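Local coordinates for protein bacteriophage virulence determinant (Salmonella enterica subsp. enterica serovar Typhimurium str. 14028S, PDB 6GGO) that acts as a zinc metalloprotease effector of Salmonella, a member of the PipA family that probably cleaves NF-kappaB transcription factors of the host cell, at the interface of chains A and B. Numbering follows the deposited sequence. Chains: chain A/B, Bacteriophage virulence determinant.

Contact 1: the interface of chains A and B. Residues chain A 47, 51, 103, 106; chain B 47, 51, 103, 106.
In the A-B pair of the crystal, a charge cluster of this PipA-family protease joins A:Glu47 and B:Glu47, from the short helices 45-49, to B:Arg106 and A:Arg106 of the loops that precede the strands 107-111. B:Arg106 NH2 donates a hydrogen bond to A:Glu47 OE2 at 2.9 Å, within a salt bridge. The twin salt bridge runs from A:Arg106 NH2 to B:Glu47 OE1 at 3.0 Å, and its hydrogen bond is weak. In both, the carboxylate carbon lies at the edge of the guanidinium, in its plane, but the two flat groups are turned 59° apart. B:Arg106 NH2 therefore comes down from above the carboxylate plane of A:Glu47, 65° out of it. The arginine chains are extended from CG to NE, which carries the guanidinium groups to the two-fold axis. Each glutamate bends at chi2 (64°), and its carboxylate turns to meet them. The methylenes A:Glu47 CG and B:Glu47 CG touch at 3.6 Å, with the carboxylates nearly parallel. A:Arg106 NH1 also lies 3.9 Å from A:Glu47 OE2, a looser salt bridge within one chain. A:Arg106 NH1 and B:Arg106 NH1 are 4.1 Å apart; the carboxylates flanking the pair probably offset the like charge. To one side of the cluster, A:Val103 and B:Val103 face each other across the axis. B:Val103 CG2 packs on A:Ser51 CA at 3.7 Å, and A:Val103 CG2 on B:Ser51 CA at 3.9 Å. The patch thus pairs charge with a small apolar contact. It may hold the two copies in register, if this dimer forms outside the crystal.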
loop_
_atom_site.group_PDB
_atom_site.type_symbol
_atom_site.label_atom_id
_atom_site.label_comp_id
_atom_site.label_asym_id
_atom_site.label_seq_id
_atom_site.Cartn_x
_atom_site.Cartn_y
_atom_site.Cartn_z
ATOM N N GLU A 47 -3.165 0.932 3.446
ATOM C CA GLU A 47 -2.435 -0.191 2.863
ATOM C C GLU A 47 -1.454 -0.791 3.862
ATOM O O GLU A 47 -1.313 -2.018 3.941
ATOM C CB GLU A 47 -1.698 0.261 1.601
ATOM C CG GLU A 47 -1.044 -0.863 0.794
ATOM C CD GLU A 47 -2.044 -1.855 0.223
ATOM O OE1 GLU A 47 -2.964 -1.429 -0.508
ATOM O OE2 GLU A 47 -1.901 -3.067 0.492
ATOM N N SER A 51 -4.015 -5.818 4.499
ATOM C CA SER A 51 -3.558 -6.560 3.332
ATOM C C SER A 51 -4.675 -6.693 2.303
ATOM O O SER A 51 -4.474 -6.413 1.116
ATOM C CB SER A 51 -3.053 -7.939 3.762
ATOM O OG SER A 51 -4.070 -8.661 4.433
ATOM N N VAL A 103 4.840 -7.381 5.435
ATOM C CA VAL A 103 3.585 -7.424 4.700
ATOM C C VAL A 103 2.706 -8.579 5.170
ATOM O O VAL A 103 1.475 -8.473 5.146
ATOM C CB VAL A 103 3.872 -7.508 3.191
ATOM C CG1 VAL A 103 2.591 -7.432 2.417
ATOM C CG2 VAL A 103 4.814 -6.390 2.760
ATOM N N ARG A 106 0.030 -7.965 8.353
ATOM C CA ARG A 106 -1.010 -6.952 8.271
ATOM C C ARG A 106 -2.386 -7.570 8.525
ATOM O O ARG A 106 -2.555 -8.790 8.557
ATOM C CB ARG A 106 -0.967 -6.259 6.909
ATOM C CG ARG A 106 0.303 -5.444 6.691
ATOM C CD ARG A 106 0.326 -4.753 5.338
ATOM N NE ARG A 106 1.550 -3.977 5.163
ATOM C CZ ARG A 106 1.892 -3.353 4.041
ATOM N NH1 ARG A 106 1.101 -3.406 2.976
ATOM N NH2 ARG A 106 3.028 -2.672 3.981
ATOM N N GLU B 47 4.151 0.647 -2.926
ATOM C CA GLU B 47 3.668 -0.356 -1.985
ATOM C C GLU B 47 2.808 -1.397 -2.690
ATOM O O GLU B 47 2.887 -2.591 -2.380
ATOM C CB GLU B 47 2.880 0.322 -0.862
ATOM C CG GLU B 47 2.514 -0.594 0.288
ATOM C CD GLU B 47 3.733 -1.121 1.018
ATOM O OE1 GLU B 47 3.893 -2.358 1.103
ATOM O OE2 GLU B 47 4.538 -0.296 1.496
ATOM N N SER B 51 6.535 -5.751 -2.262
ATOM C CA SER B 51 6.307 -6.162 -0.882
ATOM C C SER B 51 7.490 -5.792 0.004
ATOM O O SER B 51 7.311 -5.217 1.083
ATOM C CB SER B 51 6.045 -7.667 -0.824
ATOM O OG SER B 51 7.134 -8.390 -1.370
ATOM N N VAL B 103 -1.929 -9.394 -2.099
ATOM C CA VAL B 103 -0.676 -9.026 -1.460
ATOM C C VAL B 103 0.405 -10.074 -1.697
ATOM O O VAL B 103 1.593 -9.740 -1.750
ATOM C CB VAL B 103 -0.928 -8.783 0.037
ATOM C CG1 VAL B 103 0.314 -8.299 0.705
ATOM C CG2 VAL B 103 -2.053 -7.770 0.220
ATOM N N ARG B 106 2.816 -9.716 -5.095
ATOM C CA ARG B 106 3.629 -8.534 -5.332
ATOM C C ARG B 106 5.096 -8.915 -5.521
ATOM O O ARG B 106 5.519 -10.043 -5.257
ATOM C CB ARG B 106 3.459 -7.534 -4.189
ATOM C CG ARG B 106 2.067 -6.945 -4.140
ATOM C CD ARG B 106 1.906 -5.950 -3.016
ATOM N NE ARG B 106 0.560 -5.390 -3.001
ATOM C CZ ARG B 106 0.096 -4.575 -2.063
ATOM N NH1 ARG B 106 0.870 -4.214 -1.047
ATOM N NH2 ARG B 106 -1.144 -4.122 -2.143
#

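Contact 2: the interface of chains A and B. Residues chain A 43-44; chain B 43-44.
An interchain disulfide links A:Cys44 to B:Cys44 across the two-fold axis of this PipA-family zinc protease. The sulfur atoms, A:Cys44 SG and B:Cys44 SG, are 2.0 Å apart. The CB-SG-SG-CB torsion is about -82°, close to a right angle, so the bridge has left-handed twist. Both cysteines approach the bond in the same way. In each, SG sits opposite the carbonyl carbon and beside the backbone N, with chi1 at -37° in chain A and nearly the same in chain B. This turns each sulfur toward the axis. The two CB methylenes, A:Cys44 CB and B:Cys44 CB, lie 3.7 Å apart on one side of the bridge. Both cysteines end the 3-10 helices 42-44, so the covalent link ties together two short helical turns.

A:Met43 and B:Met43 flank the disulfide. Each meets it with the start of its side chain and its backbone rather than with its thioether. A:Met43 CB lies 4.1 Å from B:Cys44 SG, and the carbonyl A:Met43 O lies 3.7 Å from the same sulfur. In the twin contact, B:Met43 C is 3.8 Å from A:Cys44 SG. Both methionine chains bend at chi2 (-89°) and lead away from the bridge. Such a bond needs oxidising conditions, and it may have formed during purification or crystallisation.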
loop_
_atom_site.group_PDB
_atom_site.type_symbol
_atom_site.label_atom_id
_atom_site.label_comp_id
_atom_site.label_asym_id
_atom_site.label_seq_id
_atom_site.Cartn_x
_atom_site.Cartn_y
_atom_site.Cartn_z
ATOM N N MET A 43 -1.611 9.009 2.969
ATOM C CA MET A 43 -2.436 8.432 1.914
ATOM C C MET A 43 -2.369 6.911 1.881
ATOM O O MET A 43 -3.283 6.276 1.344
ATOM C CB MET A 43 -1.997 8.975 0.553
ATOM C CG MET A 43 -2.121 10.481 0.387
ATOM S SD MET A 43 -3.729 10.994 -0.247
ATOM C CE MET A 43 -3.439 12.744 -0.504
ATOM N N CYS A 44 -1.319 6.314 2.442
ATOM C CA CYS A 44 -1.085 4.878 2.340
ATOM C C CYS A 44 -1.234 4.156 3.672
ATOM O O CYS A 44 -0.854 2.984 3.775
ATOM C CB CYS A 44 0.305 4.615 1.758
ATOM S SG CYS A 44 0.784 5.783 0.477
ATOM N N MET B 43 1.143 8.066 -4.485
ATOM C CA MET B 43 2.141 7.968 -3.425
ATOM C C MET B 43 2.335 6.536 -2.942
ATOM O O MET B 43 3.367 6.237 -2.332
ATOM C CB MET B 43 1.746 8.862 -2.250
ATOM C CG MET B 43 1.667 10.341 -2.595
ATOM S SD MET B 43 3.242 11.191 -2.375
ATOM C CE MET B 43 2.760 12.888 -2.683
ATOM N N CYS B 44 1.373 5.650 -3.198
ATOM C CA CYS B 44 1.400 4.295 -2.666
ATOM C C CYS B 44 1.614 3.244 -3.750
ATOM O O CYS B 44 1.476 2.048 -3.477
ATOM C CB CYS B 44 0.097 4.011 -1.917
ATOM S SG CYS B 44 -0.557 5.441 -1.015
#

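Contact 1 and contact 2 lie along the same two-fold axis, with the centres of their C-alpha atoms about 12 Å apart. They share no residue. The 3-10 helix 42-44 of contact 2 runs directly into the helix 45-49 of contact 1, so one continuous segment of each chain supplies contact 2 and residues 47 and 51 of contact 1. Contact 1 adds the loop that holds residues 103 and 106. The covalent tie of contact 2 would keep the glutamates of contact 1 near their partners. Contact 1 in turn could favour the pairing of the cysteines. The zinc ligands belong to other parts of the chain.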